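Local coordinates for GTP cyclohydrolase 1 type 2 homolog (Escherichia coli, Escherichia coli O157:H7, PDB 1NMO), which has no established biochemical function but binds a pair of metal ions in a toroidal hexamer and may help degrade radiation-damaged nucleotides, at residues I38-T43 with A59-H64; Q46-E51 with I241-P246; N25-E30 with D90-G95. All coordinates share one frame; numbering follows the deposited sequence.

Contact 1: I38-T43 with A59-H64. With FE (Fe (III) ion), chain G; FE (Fe (III) ion), chain H.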
ATOM      1  N   ILE A  38      18.494  36.141   9.742  1.00 19.64           N
ATOM      2  CA  ILE A  38      18.876  35.421   8.530  1.00 17.73           C
ATOM      3  C   ILE A  38      18.375  33.970   8.455  1.00 17.94           C
ATOM      4  O   ILE A  38      18.482  33.220   9.457  1.00 18.86           O
ATOM      5  CB  ILE A  38      20.418  35.405   8.398  1.00 18.45           C
ATOM      6  CG1 ILE A  38      20.969  36.804   8.471  1.00 17.26           C
ATOM      7  CG2 ILE A  38      20.837  34.952   7.079  1.00 17.06           C
ATOM      8  CD1 ILE A  38      22.396  36.833   7.957  1.00 17.70           C
ATOM      9  N   VAL A  39      17.815  33.604   7.290  1.00 14.61           N
ATOM     10  CA  VAL A  39      17.337  32.272   7.000  1.00 15.35           C
ATOM     11  C   VAL A  39      18.297  31.691   5.902  1.00 15.69           C
ATOM     12  O   VAL A  39      18.644  32.388   4.913  1.00 15.82           O
ATOM     13  CB  VAL A  39      15.837  32.314   6.481  1.00 15.61           C
ATOM     14  CG1 VAL A  39      15.535  31.089   5.551  1.00 16.46           C
ATOM     15  CG2 VAL A  39      14.862  32.392   7.670  1.00 13.62           C
ATOM     16  N   THR A  40      18.737  30.436   6.109  1.00 13.89           N
ATOM     17  CA  THR A  40      19.643  29.762   5.231  1.00 12.52           C
ATOM     18  C   THR A  40      19.081  28.390   4.900  1.00 13.67           C
ATOM     19  O   THR A  40      18.212  27.863   5.627  1.00 14.79           O
ATOM     20  CB  THR A  40      21.017  29.584   5.913  1.00 13.16           C
ATOM     21  OG1 THR A  40      20.912  28.610   6.973  1.00 10.95           O
ATOM     22  CG2 THR A  40      21.499  30.935   6.477  1.00  8.53           C
ATOM     23  N   GLY A  41      19.544  27.815   3.777  1.00 12.64           N
ATOM     24  CA  GLY A  41      19.084  26.493   3.369  1.00 12.42           C
ATOM     25  C   GLY A  41      19.906  26.076   2.201  1.00 11.99           C
ATOM     26  O   GLY A  41      20.695  26.884   1.751  1.00 12.27           O
ATOM     27  N   VAL A  42      19.740  24.855   1.687  1.00 11.72           N
ATOM     28  CA  VAL A  42      20.565  24.405   0.532  1.00  9.60           C
ATOM     29  C   VAL A  42      20.309  25.249  -0.780  1.00  9.84           C
ATOM     30  O   VAL A  42      21.236  25.666  -1.479  1.00  8.24           O
ATOM     31  CB  VAL A  42      20.211  22.906   0.278  1.00  9.19           C
ATOM     32  CG1 VAL A  42      20.892  22.388  -0.998  1.00  7.94           C
ATOM     33  CG2 VAL A  42      20.595  22.043   1.516  1.00  5.91           C
ATOM     34  N   THR A  43      19.036  25.560  -1.049  1.00 10.42           N
ATOM     35  CA  THR A  43      18.634  26.197  -2.295  1.00 10.27           C
ATOM     36  C   THR A  43      17.605  27.246  -2.120  1.00 10.69           C
ATOM     37  O   THR A  43      16.698  27.060  -1.324  1.00 12.77           O
ATOM     38  CB  THR A  43      18.090  25.092  -3.230  1.00 10.97           C
ATOM     39  OG1 THR A  43      19.153  24.147  -3.430  1.00 13.47           O
ATOM     40  CG2 THR A  43      17.585  25.624  -4.621  1.00  7.60           C
ATOM     41  N   ALA A  59      17.792  38.484   5.309  1.00 13.32           N
ATOM     42  CA  ALA A  59      18.627  37.922   4.253  1.00 13.42           C
ATOM     43  C   ALA A  59      18.367  36.446   4.126  1.00 12.89           C
ATOM     44  O   ALA A  59      17.881  35.796   5.055  1.00 13.18           O
ATOM     45  CB  ALA A  59      20.062  38.130   4.556  1.00  9.45           C
ATOM     46  N   VAL A  60      18.730  35.915   2.972  1.00 12.07           N
ATOM     47  CA  VAL A  60      18.656  34.478   2.762  1.00 13.06           C
ATOM     48  C   VAL A  60      20.017  34.076   2.258  1.00 12.19           C
ATOM     49  O   VAL A  60      20.577  34.772   1.400  1.00 13.68           O
ATOM     50  CB  VAL A  60      17.644  34.105   1.702  1.00 10.88           C
ATOM     51  CG1 VAL A  60      17.737  32.592   1.348  1.00 10.40           C
ATOM     52  CG2 VAL A  60      16.342  34.367   2.280  1.00 11.78           C
ATOM     53  N   ILE A  61      20.590  33.016   2.841  1.00 10.95           N
ATOM     54  CA  ILE A  61      21.885  32.542   2.373  1.00 10.50           C
ATOM     55  C   ILE A  61      21.726  31.055   1.952  1.00 10.87           C
ATOM     56  O   ILE A  61      21.079  30.262   2.666  1.00 11.07           O
ATOM     57  CB  ILE A  61      22.964  32.692   3.448  1.00  9.28           C
ATOM     58  CG1 ILE A  61      23.062  34.154   3.918  1.00  6.23           C
ATOM     59  CG2 ILE A  61      24.265  32.188   2.839  1.00  8.83           C
ATOM     60  CD1 ILE A  61      24.192  34.457   4.928  1.00  3.54           C
ATOM     61  N   VAL A  62      22.294  30.688   0.798  1.00  9.78           N
ATOM     62  CA  VAL A  62      22.124  29.358   0.248  1.00  9.53           C
ATOM     63  C   VAL A  62      23.331  28.803  -0.460  1.00 10.42           C
ATOM     64  O   VAL A  62      24.278  29.546  -0.692  1.00  9.21           O
ATOM     65  CB  VAL A  62      20.997  29.333  -0.827  1.00  9.76           C
ATOM     66  CG1 VAL A  62      19.648  29.675  -0.229  1.00  7.15           C
ATOM     67  CG2 VAL A  62      21.327  30.261  -1.929  1.00  8.45           C
ATOM     68  N   HIS A  63      23.328  27.479  -0.723  1.00  8.80           N
ATOM     69  CA  HIS A  63      24.404  26.870  -1.479  1.00  9.79           C
ATOM     70  C   HIS A  63      24.124  27.038  -2.982  1.00 10.45           C
ATOM     71  O   HIS A  63      25.070  27.202  -3.756  1.00  8.11           O
ATOM     72  CB  HIS A  63      24.526  25.414  -1.173  1.00 10.02           C
ATOM     73  CG  HIS A  63      25.632  24.711  -1.914  1.00 12.07           C
ATOM     74  ND1 HIS A  63      26.858  25.300  -2.197  1.00 10.45           N
ATOM     75  CD2 HIS A  63      25.686  23.450  -2.433  1.00 12.82           C
ATOM     76  CE1 HIS A  63      27.608  24.430  -2.869  1.00 12.95           C
ATOM     77  NE2 HIS A  63      26.919  23.299  -3.033  1.00 11.98           N
ATOM     78  N   HIS A  64      22.832  26.985  -3.373  1.00 11.13           N
ATOM     79  CA  HIS A  64      22.376  27.135  -4.768  1.00 12.74           C
ATOM     80  C   HIS A  64      21.435  28.347  -4.965  1.00 13.74           C
ATOM     81  O   HIS A  64      20.218  28.302  -4.687  1.00 13.13           O
ATOM     82  CB  HIS A  64      21.602  25.906  -5.233  1.00 14.10           C
ATOM     83  CG  HIS A  64      22.371  24.632  -5.186  1.00 13.73           C
ATOM     84  ND1 HIS A  64      22.145  23.669  -4.226  1.00 12.23           N
ATOM     85  CD2 HIS A  64      23.349  24.148  -5.989  1.00 14.98           C
ATOM     86  CE1 HIS A  64      22.940  22.643  -4.448  1.00 14.85           C
ATOM     87  NE2 HIS A  64      23.677  22.904  -5.511  1.00 15.93           N
TER
HETATM   88 FE    FE G 301      24.962  21.201  -5.425  1.00 30.80          FE
HETATM   89 FE    FE H 302      27.950  21.442  -4.409  1.00 25.37          FE
HETATM   90  O   HOH W   1      29.385  19.912  -5.521  1.00 20.34           O
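Ile-61 and Ile-38 meet on one face of two neighbouring parallel strands, 38-41 and 59-62, and their branched side chains cross obliquely. With its CG1 anti to the carbonyl carbon (chi1 -56°), Ile-61 brings that atom to 3.9 Å from Ile-38 CG2. The same methyl of Ile-38 lies 4.1 Å from Ala-59 CB, a side chain small enough to sit directly beside it in the register. Nearer the root of Ile-61, Thr-40 runs alongside, pointing the same way, and its CG2 packs 3.8 Å from Ile-61 CB. Beta-branched residues suit these extended backbones, and Thr-40 turns its hydroxyl to Ser-227. Beneath the side chains the backbone bonds form the parallel ladder: Ile-61 N donates to Val-39 O (2.9 Å), and Ile-61 O accepts from Gly-41 N.

Past this ladder both chains turn a corner, at Val-42 and His-63. His-64 N binds Val-42 O at 2.8 Å, which holds the backbone beside the imidazole. His-64 ND1 makes a weak, bent bond to Thr-43 OG1 (3.1 Å), which also bonds Glu-197 of the second subunit, while Val-42 CG1 lies at the ring edge. From the opposite nitrogen, His-64 NE2 binds one iron at 2.1 Å; the weak ND1 contact may help to set the turn of the ring. His-63 NE2 binds the second iron, and its ND1 is held by Trp-96 O. His-215, Asp-101 and the bridging Glu-219 supply further ligands of this dinuclear site.

The two strands and helix 46-54 form a beta-alpha-beta unit, with Leu-48 of the helix packed on Val-39, Val-60 and Val-62. Strand 92-95 adjoins 59-62 on one side, and strand 237-240 adjoins 37-41 on the other.

Contact 2: Q46-E51 with I241-P246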
ATOM      1  N   GLN A  46      11.244  28.595  -3.898  1.00 12.24           N
ATOM      2  CA  GLN A  46      10.135  29.415  -3.430  1.00 12.94           C
ATOM      3  C   GLN A  46       9.820  29.017  -1.998  1.00 13.38           C
ATOM      4  O   GLN A  46       9.462  29.858  -1.186  1.00 15.45           O
ATOM      5  CB  GLN A  46       8.894  29.094  -4.236  1.00 14.54           C
ATOM      6  CG  GLN A  46       7.733  30.076  -3.924  1.00 14.33           C
ATOM      7  CD  GLN A  46       8.100  31.430  -4.441  1.00 15.79           C
ATOM      8  OE1 GLN A  46       8.505  31.535  -5.624  1.00 15.04           O
ATOM      9  NE2 GLN A  46       7.999  32.476  -3.600  1.00 15.04           N
ATOM     10  N   ALA A  47       9.927  27.723  -1.670  1.00 13.21           N
ATOM     11  CA  ALA A  47       9.579  27.265  -0.327  1.00 12.97           C
ATOM     12  C   ALA A  47      10.431  27.881   0.766  1.00 12.17           C
ATOM     13  O   ALA A  47       9.912  28.193   1.814  1.00 15.39           O
ATOM     14  CB  ALA A  47       9.619  25.714  -0.258  1.00 12.82           C
ATOM     15  N   LEU A  48      11.712  28.099   0.540  1.00 11.59           N
ATOM     16  CA  LEU A  48      12.622  28.724   1.551  1.00 11.84           C
ATOM     17  C   LEU A  48      12.283  30.164   1.634  1.00 11.91           C
ATOM     18  O   LEU A  48      12.256  30.811   2.698  1.00 13.08           O
ATOM     19  CB  LEU A  48      14.082  28.715   1.099  1.00  7.97           C
ATOM     20  CG  LEU A  48      15.275  28.259   1.903  1.00 10.37           C
ATOM     21  CD1 LEU A  48      16.533  29.137   1.676  1.00  6.45           C
ATOM     22  CD2 LEU A  48      14.876  28.123   3.323  1.00  8.24           C
ATOM     23  N   LEU A  49      12.079  30.735   0.473  1.00 12.08           N
ATOM     24  CA  LEU A  49      11.757  32.177   0.412  1.00 11.50           C
ATOM     25  C   LEU A  49      10.449  32.465   1.137  1.00 12.48           C
ATOM     26  O   LEU A  49      10.265  33.492   1.776  1.00 15.13           O
ATOM     27  CB  LEU A  49      11.662  32.509  -1.045  1.00 10.86           C
ATOM     28  CG  LEU A  49      12.802  33.251  -1.722  1.00 10.71           C
ATOM     29  CD1 LEU A  49      14.117  33.032  -1.147  1.00  8.31           C
ATOM     30  CD2 LEU A  49      12.714  32.993  -3.166  1.00  8.87           C
ATOM     31  N   ASP A  50       9.490  31.575   1.024  1.00 13.06           N
ATOM     32  CA  ASP A  50       8.264  31.851   1.752  1.00 14.92           C
ATOM     33  C   ASP A  50       8.603  31.714   3.268  1.00 15.27           C
ATOM     34  O   ASP A  50       8.078  32.442   4.123  1.00 14.82           O
ATOM     35  CB  ASP A  50       7.149  30.859   1.362  1.00 14.86           C
ATOM     36  CG  ASP A  50       6.785  30.916  -0.129  1.00 15.85           C
ATOM     37  OD1 ASP A  50       6.967  31.993  -0.794  1.00 17.28           O
ATOM     38  OD2 ASP A  50       6.264  29.888  -0.613  1.00 16.34           O
ATOM     39  N   GLU A  51       9.445  30.763   3.632  1.00 15.48           N
ATOM     40  CA  GLU A  51       9.727  30.672   5.055  1.00 16.03           C
ATOM     41  C   GLU A  51      10.465  31.900   5.506  1.00 16.54           C
ATOM     42  O   GLU A  51      10.266  32.304   6.662  1.00 18.43           O
ATOM     43  CB  GLU A  51      10.552  29.470   5.427  1.00 15.60           C
ATOM     44  CG  GLU A  51       9.714  28.228   5.701  1.00 19.28           C
ATOM     45  CD  GLU A  51       8.890  28.327   6.987  1.00 19.79           C
ATOM     46  OE1 GLU A  51       9.461  28.385   8.082  1.00 19.92           O
ATOM     47  OE2 GLU A  51       7.651  28.352   6.902  1.00 22.16           O
ATOM     48  N   ILE A 241      17.213  26.247   7.643  1.00 13.24           N
ATOM     49  CA  ILE A 241      15.991  25.455   7.386  1.00 12.32           C
ATOM     50  C   ILE A 241      16.235  24.353   6.352  1.00 11.57           C
ATOM     51  O   ILE A 241      16.641  24.660   5.206  1.00 10.66           O
ATOM     52  CB  ILE A 241      14.859  26.343   6.860  1.00 10.91           C
ATOM     53  CG1 ILE A 241      14.607  27.437   7.878  1.00 12.66           C
ATOM     54  CG2 ILE A 241      13.540  25.522   6.719  1.00 11.49           C
ATOM     55  CD1 ILE A 241      13.295  28.193   7.642  1.00 11.82           C
ATOM     56  N   ASP A 242      16.039  23.087   6.737  1.00 10.84           N
ATOM     57  CA  ASP A 242      16.217  21.953   5.830  1.00 11.91           C
ATOM     58  C   ASP A 242      14.856  21.623   5.128  1.00 12.38           C
ATOM     59  O   ASP A 242      13.996  20.992   5.718  1.00 12.67           O
ATOM     60  CB  ASP A 242      16.702  20.732   6.633  1.00 13.09           C
ATOM     61  CG  ASP A 242      16.863  19.437   5.754  1.00 17.66           C
ATOM     62  OD1 ASP A 242      16.652  19.486   4.516  1.00 18.38           O
ATOM     63  OD2 ASP A 242      17.211  18.358   6.315  1.00 17.95           O
ATOM     64  N   ILE A 243      14.638  22.054   3.881  1.00 13.12           N
ATOM     65  CA  ILE A 243      13.391  21.682   3.187  1.00 12.83           C
ATOM     66  C   ILE A 243      13.812  20.554   2.298  1.00 13.63           C
ATOM     67  O   ILE A 243      14.566  20.732   1.365  1.00 12.49           O
ATOM     68  CB  ILE A 243      12.885  22.793   2.421  1.00 12.94           C
ATOM     69  CG1 ILE A 243      12.956  24.011   3.411  1.00 13.02           C
ATOM     70  CG2 ILE A 243      11.452  22.385   1.738  1.00 10.99           C
ATOM     71  CD1 ILE A 243      12.122  25.298   3.069  1.00 13.40           C
ATOM     72  N   PRO A 244      13.310  19.345   2.620  1.00 13.59           N
ATOM     73  CA  PRO A 244      13.546  18.076   1.984  1.00 14.00           C
ATOM     74  C   PRO A 244      13.341  18.060   0.496  1.00 14.29           C
ATOM     75  O   PRO A 244      12.320  18.549  -0.021  1.00 16.57           O
ATOM     76  CB  PRO A 244      12.611  17.135   2.759  1.00 14.88           C
ATOM     77  CG  PRO A 244      12.652  17.744   4.175  1.00 15.58           C
ATOM     78  CD  PRO A 244      12.358  19.193   3.739  1.00 14.63           C
ATOM     79  N   ASN A 245      14.316  17.484  -0.183  1.00 12.67           N
ATOM     80  CA  ASN A 245      14.338  17.346  -1.630  1.00 12.98           C
ATOM     81  C   ASN A 245      14.852  15.878  -1.771  1.00 14.83           C
ATOM     82  O   ASN A 245      15.880  15.517  -1.149  1.00 16.10           O
ATOM     83  CB  ASN A 245      15.312  18.392  -2.198  1.00 12.51           C
ATOM     84  CG  ASN A 245      15.471  18.294  -3.737  1.00 15.59           C
ATOM     85  OD1 ASN A 245      15.299  17.192  -4.329  1.00 16.04           O
ATOM     86  ND2 ASN A 245      15.836  19.425  -4.388  1.00 13.99           N
ATOM     87  N   PRO A 246      14.143  14.982  -2.528  1.00 13.81           N
ATOM     88  CA  PRO A 246      14.676  13.589  -2.608  1.00 13.59           C
ATOM     89  C   PRO A 246      15.842  13.345  -3.515  1.00 13.56           C
ATOM     90  O   PRO A 246      16.567  12.305  -3.377  1.00 14.53           O
ATOM     91  CB  PRO A 246      13.477  12.753  -3.057  1.00 14.18           C
ATOM     92  CG  PRO A 246      12.650  13.767  -3.860  1.00 13.35           C
ATOM     93  CD  PRO A 246      12.741  15.032  -2.922  1.00 12.75           C
TER
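Ala-47 is the first residue of the helical segment 46-51 to meet the chain at 241-246, and its CB stands 4.2 Å from Ile-243 CD1. The small alanine suits a place where the tip of the isoleucine comes close to the helix backbone: the same CD1 lies 3.8 Å from Leu-48 CA. The next contact is made by the side chain of Leu-48, whose CD2 methyl sits 4.0 Å from both Ile-243 CD1 and Ile-241 CB. Leu-48 and Ile-241 run antiparallel, each passing alongside the other. Leu-48 also lies against the sheet of the beta-alpha-beta unit 37-62, so the chain leaving strand 237-240 meets the helix along the flank next to that sheet. Ile-241 and Ile-243 both turn toward the helix, and Asp-242 between them turns away.

One helical turn beyond Ala-47, Glu-51 crosses Ile-241 at about a right angle. Its aliphatic part does most of the touching: Glu-51 CB is 3.7 Å from Ile-241 CD1, with CG and OE1 a little farther from the same methyl. The chain bends at chi2 (-70°), and the carboxylate forms a salt bridge with Arg-54 through OE2. Farther along, Pro-244 and Asn-245 are hydrogen-bonded to Arg-204 and Glu-197 of the second subunit.

Contact 3: N25-E30 with D90-G95; sequences NGLQVE and DINLYG
Tyr-94 has its CG anti to the carbonyl carbon (chi1 -58°), which starts the ring on its way to lie beneath Leu-27. The methyl CD2 of Leu-27 stands over the ring centre in a CH-pi contact, 3.8 Å from the centroid and 8° off the normal, while Leu-27 CG touches the ring at CE2. Leucine suits the place because its branch lets one methyl settle over the ring. At the tip of the ring, Tyr-94 OH is hydrogen-bonded to Asn-3 O. Leu-93 sets CG anti to its backbone N (chi1 169°), which carries the isobutyl end toward Gln-28, CD2 3.8 Å from Gln-28 OE1. Leu-93 CB packs 4.0 Å from Val-29 CB, on the side of the sheet where Leu-83 and Leu-87 of helix 78-88 cover Val-29.

Gly-26 and Gly-95 exchange two backbone bonds. The positive phi of Gly-26 favours glycine, and Gly-95, lacking a side chain, lets the amide of Gln-28 pass, with NE2 4.1 Å from Gly-95 CA. Gln-28 OE1 is held by Tyr-66 N.

Leu-93 O accepts two donors, Gln-28 N at 2.6 Å and Val-29 N at 3.1 Å, and Leu-93 N returns a bond to Val-29 O. Two residues facing one make a classic beta bulge, here in the antiparallel edge strand of an otherwise parallel five-stranded sheet.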
ATOM      1  N   ASN A  25      29.249  34.357  -6.794  1.00 19.69           N
ATOM      2  CA  ASN A  25      29.187  34.080  -5.363  1.00 19.39           C
ATOM      3  C   ASN A  25      29.080  35.458  -4.593  1.00 19.09           C
ATOM      4  O   ASN A  25      29.610  36.500  -5.057  1.00 19.44           O
ATOM      5  CB  ASN A  25      30.411  33.238  -4.945  1.00 16.75           C
ATOM      6  CG  ASN A  25      30.345  31.820  -5.454  1.00 17.25           C
ATOM      7  OD1 ASN A  25      29.343  31.080  -5.173  1.00 15.41           O
ATOM      8  ND2 ASN A  25      31.433  31.371  -6.195  1.00 14.38           N
ATOM      9  N   GLY A  26      28.356  35.472  -3.455  1.00 18.43           N
ATOM     10  CA  GLY A  26      28.202  36.706  -2.686  1.00 17.10           C
ATOM     11  C   GLY A  26      26.757  37.199  -2.673  1.00 17.28           C
ATOM     12  O   GLY A  26      25.824  36.364  -2.669  1.00 16.49           O
ATOM     13  N   LEU A  27      26.559  38.531  -2.695  1.00 16.47           N
ATOM     14  CA  LEU A  27      25.184  39.119  -2.691  1.00 16.18           C
ATOM     15  C   LEU A  27      24.583  38.845  -4.072  1.00 15.64           C
ATOM     16  O   LEU A  27      25.106  39.382  -5.042  1.00 15.79           O
ATOM     17  CB  LEU A  27      25.257  40.641  -2.596  1.00 15.02           C
ATOM     18  CG  LEU A  27      24.414  41.233  -1.499  1.00 17.27           C
ATOM     19  CD1 LEU A  27      24.196  42.685  -1.795  1.00 15.35           C
ATOM     20  CD2 LEU A  27      23.136  40.509  -1.335  1.00 14.01           C
ATOM     21  N   GLN A  28      23.531  38.064  -4.221  1.00 14.35           N
ATOM     22  CA  GLN A  28      23.062  37.935  -5.597  1.00 15.69           C
ATOM     23  C   GLN A  28      21.836  38.828  -5.838  1.00 16.61           C
ATOM     24  O   GLN A  28      21.519  39.182  -6.975  1.00 16.62           O
ATOM     25  CB  GLN A  28      22.697  36.496  -5.914  1.00 15.30           C
ATOM     26  CG  GLN A  28      23.870  35.521  -5.718  1.00 16.77           C
ATOM     27  CD  GLN A  28      23.458  34.140  -6.185  1.00 17.97           C
ATOM     28  OE1 GLN A  28      22.262  33.890  -6.426  1.00 16.67           O
ATOM     29  NE2 GLN A  28      24.426  33.238  -6.323  1.00 17.35           N
ATOM     30  N   VAL A  29      21.121  39.203  -4.792  1.00 16.37           N
ATOM     31  CA  VAL A  29      19.943  40.053  -5.047  1.00 17.19           C
ATOM     32  C   VAL A  29      19.976  40.966  -3.866  1.00 17.95           C
ATOM     33  O   VAL A  29      19.809  40.530  -2.743  1.00 19.32           O
ATOM     34  CB  VAL A  29      18.623  39.245  -5.068  1.00 15.64           C
ATOM     35  CG1 VAL A  29      17.463  40.173  -5.487  1.00 14.71           C
ATOM     36  CG2 VAL A  29      18.755  38.033  -6.080  1.00 15.45           C
ATOM     37  N   GLU A  30      20.257  42.231  -4.111  1.00 17.93           N
ATOM     38  CA  GLU A  30      20.322  43.212  -3.040  1.00 18.00           C
ATOM     39  C   GLU A  30      18.957  43.546  -2.451  1.00 18.88           C
ATOM     40  O   GLU A  30      17.970  43.637  -3.172  1.00 17.10           O
ATOM     41  CB  GLU A  30      20.925  44.487  -3.580  1.00 17.78           C
ATOM     42  CG  GLU A  30      21.447  45.398  -2.576  1.00 18.62           C
ATOM     43  CD  GLU A  30      21.789  46.738  -3.196  1.00 21.83           C
ATOM     44  OE1 GLU A  30      21.977  46.790  -4.461  1.00 21.48           O
ATOM     45  OE2 GLU A  30      21.868  47.731  -2.418  1.00 20.45           O
ATOM     46  N   ASP A  90      12.301  43.313   0.232  1.00 17.78           N
ATOM     47  CA  ASP A  90      13.644  43.834   0.519  1.00 16.61           C
ATOM     48  C   ASP A  90      14.515  42.822   1.187  1.00 15.13           C
ATOM     49  O   ASP A  90      15.302  43.151   2.080  1.00 14.51           O
ATOM     50  CB  ASP A  90      13.596  45.047   1.409  1.00 18.62           C
ATOM     51  CG  ASP A  90      12.810  46.159   0.813  1.00 20.04           C
ATOM     52  OD1 ASP A  90      13.126  46.533  -0.344  1.00 20.57           O
ATOM     53  OD2 ASP A  90      11.866  46.658   1.520  1.00 21.59           O
ATOM     54  N   ILE A  91      14.378  41.580   0.774  1.00 14.18           N
ATOM     55  CA  ILE A  91      15.196  40.541   1.366  1.00 13.84           C
ATOM     56  C   ILE A  91      16.482  40.363   0.530  1.00 13.38           C
ATOM     57  O   ILE A  91      16.381  40.177  -0.671  1.00 14.50           O
ATOM     58  CB  ILE A  91      14.423  39.213   1.382  1.00 11.96           C
ATOM     59  CG1 ILE A  91      13.235  39.262   2.317  1.00 14.17           C
ATOM     60  CG2 ILE A  91      15.313  38.099   1.816  1.00 14.26           C
ATOM     61  CD1 ILE A  91      12.459  37.941   2.365  1.00  9.61           C
ATOM     62  N   ASN A  92      17.671  40.477   1.139  1.00 12.87           N
ATOM     63  CA  ASN A  92      18.956  40.173   0.443  1.00 13.31           C
ATOM     64  C   ASN A  92      19.165  38.645   0.121  1.00 13.10           C
ATOM     65  O   ASN A  92      19.029  37.791   1.011  1.00 14.36           O
ATOM     66  CB  ASN A  92      20.155  40.599   1.318  1.00 12.53           C
ATOM     67  CG  ASN A  92      20.153  42.074   1.592  1.00 11.97           C
ATOM     68  OD1 ASN A  92      20.784  42.851   0.876  1.00 12.52           O
ATOM     69  ND2 ASN A  92      19.377  42.494   2.586  1.00 12.37           N
ATOM     70  N   LEU A  93      19.471  38.253  -1.112  1.00 12.42           N
ATOM     71  CA  LEU A  93      19.769  36.809  -1.294  1.00 11.40           C
ATOM     72  C   LEU A  93      21.254  36.708  -1.534  1.00 12.45           C
ATOM     73  O   LEU A  93      21.780  37.400  -2.420  1.00 14.21           O
ATOM     74  CB  LEU A  93      19.136  36.197  -2.533  1.00 10.48           C
ATOM     75  CG  LEU A  93      19.635  34.784  -2.893  1.00  9.49           C
ATOM     76  CD1 LEU A  93      19.012  33.830  -1.886  1.00  7.89           C
ATOM     77  CD2 LEU A  93      19.167  34.347  -4.294  1.00  8.78           C
ATOM     78  N   TYR A  94      21.954  35.868  -0.758  1.00 11.46           N
ATOM     79  CA  TYR A  94      23.387  35.635  -0.985  1.00  8.49           C
ATOM     80  C   TYR A  94      23.399  34.148  -1.266  1.00  9.83           C
ATOM     81  O   TYR A  94      22.512  33.421  -0.748  1.00 10.66           O
ATOM     82  CB  TYR A  94      24.237  35.814   0.289  1.00  9.23           C
ATOM     83  CG  TYR A  94      24.185  37.174   1.009  1.00  9.13           C
ATOM     84  CD1 TYR A  94      23.077  37.555   1.708  1.00  9.62           C
ATOM     85  CD2 TYR A  94      25.285  38.043   0.990  1.00 10.82           C
ATOM     86  CE1 TYR A  94      23.032  38.777   2.412  1.00 12.47           C
ATOM     87  CE2 TYR A  94      25.260  39.282   1.673  1.00 11.86           C
ATOM     88  CZ  TYR A  94      24.137  39.629   2.389  1.00 12.09           C
ATOM     89  OH  TYR A  94      24.147  40.808   3.139  1.00 11.57           O
ATOM     90  N   GLY A  95      24.374  33.705  -2.078  1.00 10.09           N
ATOM     91  CA  GLY A  95      24.621  32.296  -2.388  1.00  8.96           C
ATOM     92  C   GLY A  95      26.160  32.095  -2.515  1.00 11.98           C
ATOM     93  O   GLY A  95      26.864  33.018  -2.976  1.00 12.88           O
TER
HETATM   94  O   HOH W   2      15.656  42.392  -2.591  1.00 19.32           O

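How the contacts relate
Contacts 1 and 3 are both buried and belong to one sheet, where strands 59-62 and 92-95 are neighbours joined through Val-60; contact 2 lies at the surface. Contact 1 is parallel and central, ending in histidines that serve the iron site, whereas contact 3 is antiparallel, bulged and at the sheet's edge, with no metal ligand. Contact 2 has no hydrogen bond across it and rests on aliphatic packing alone. It shares the beta-alpha-beta unit with contact 1, whose helix supplies its first segment, and Ile-241 N probably bonds Thr-40 O. Contacts 1 and 2 reach the second subunit; contact 3 is touched by no other chain of the hexamer.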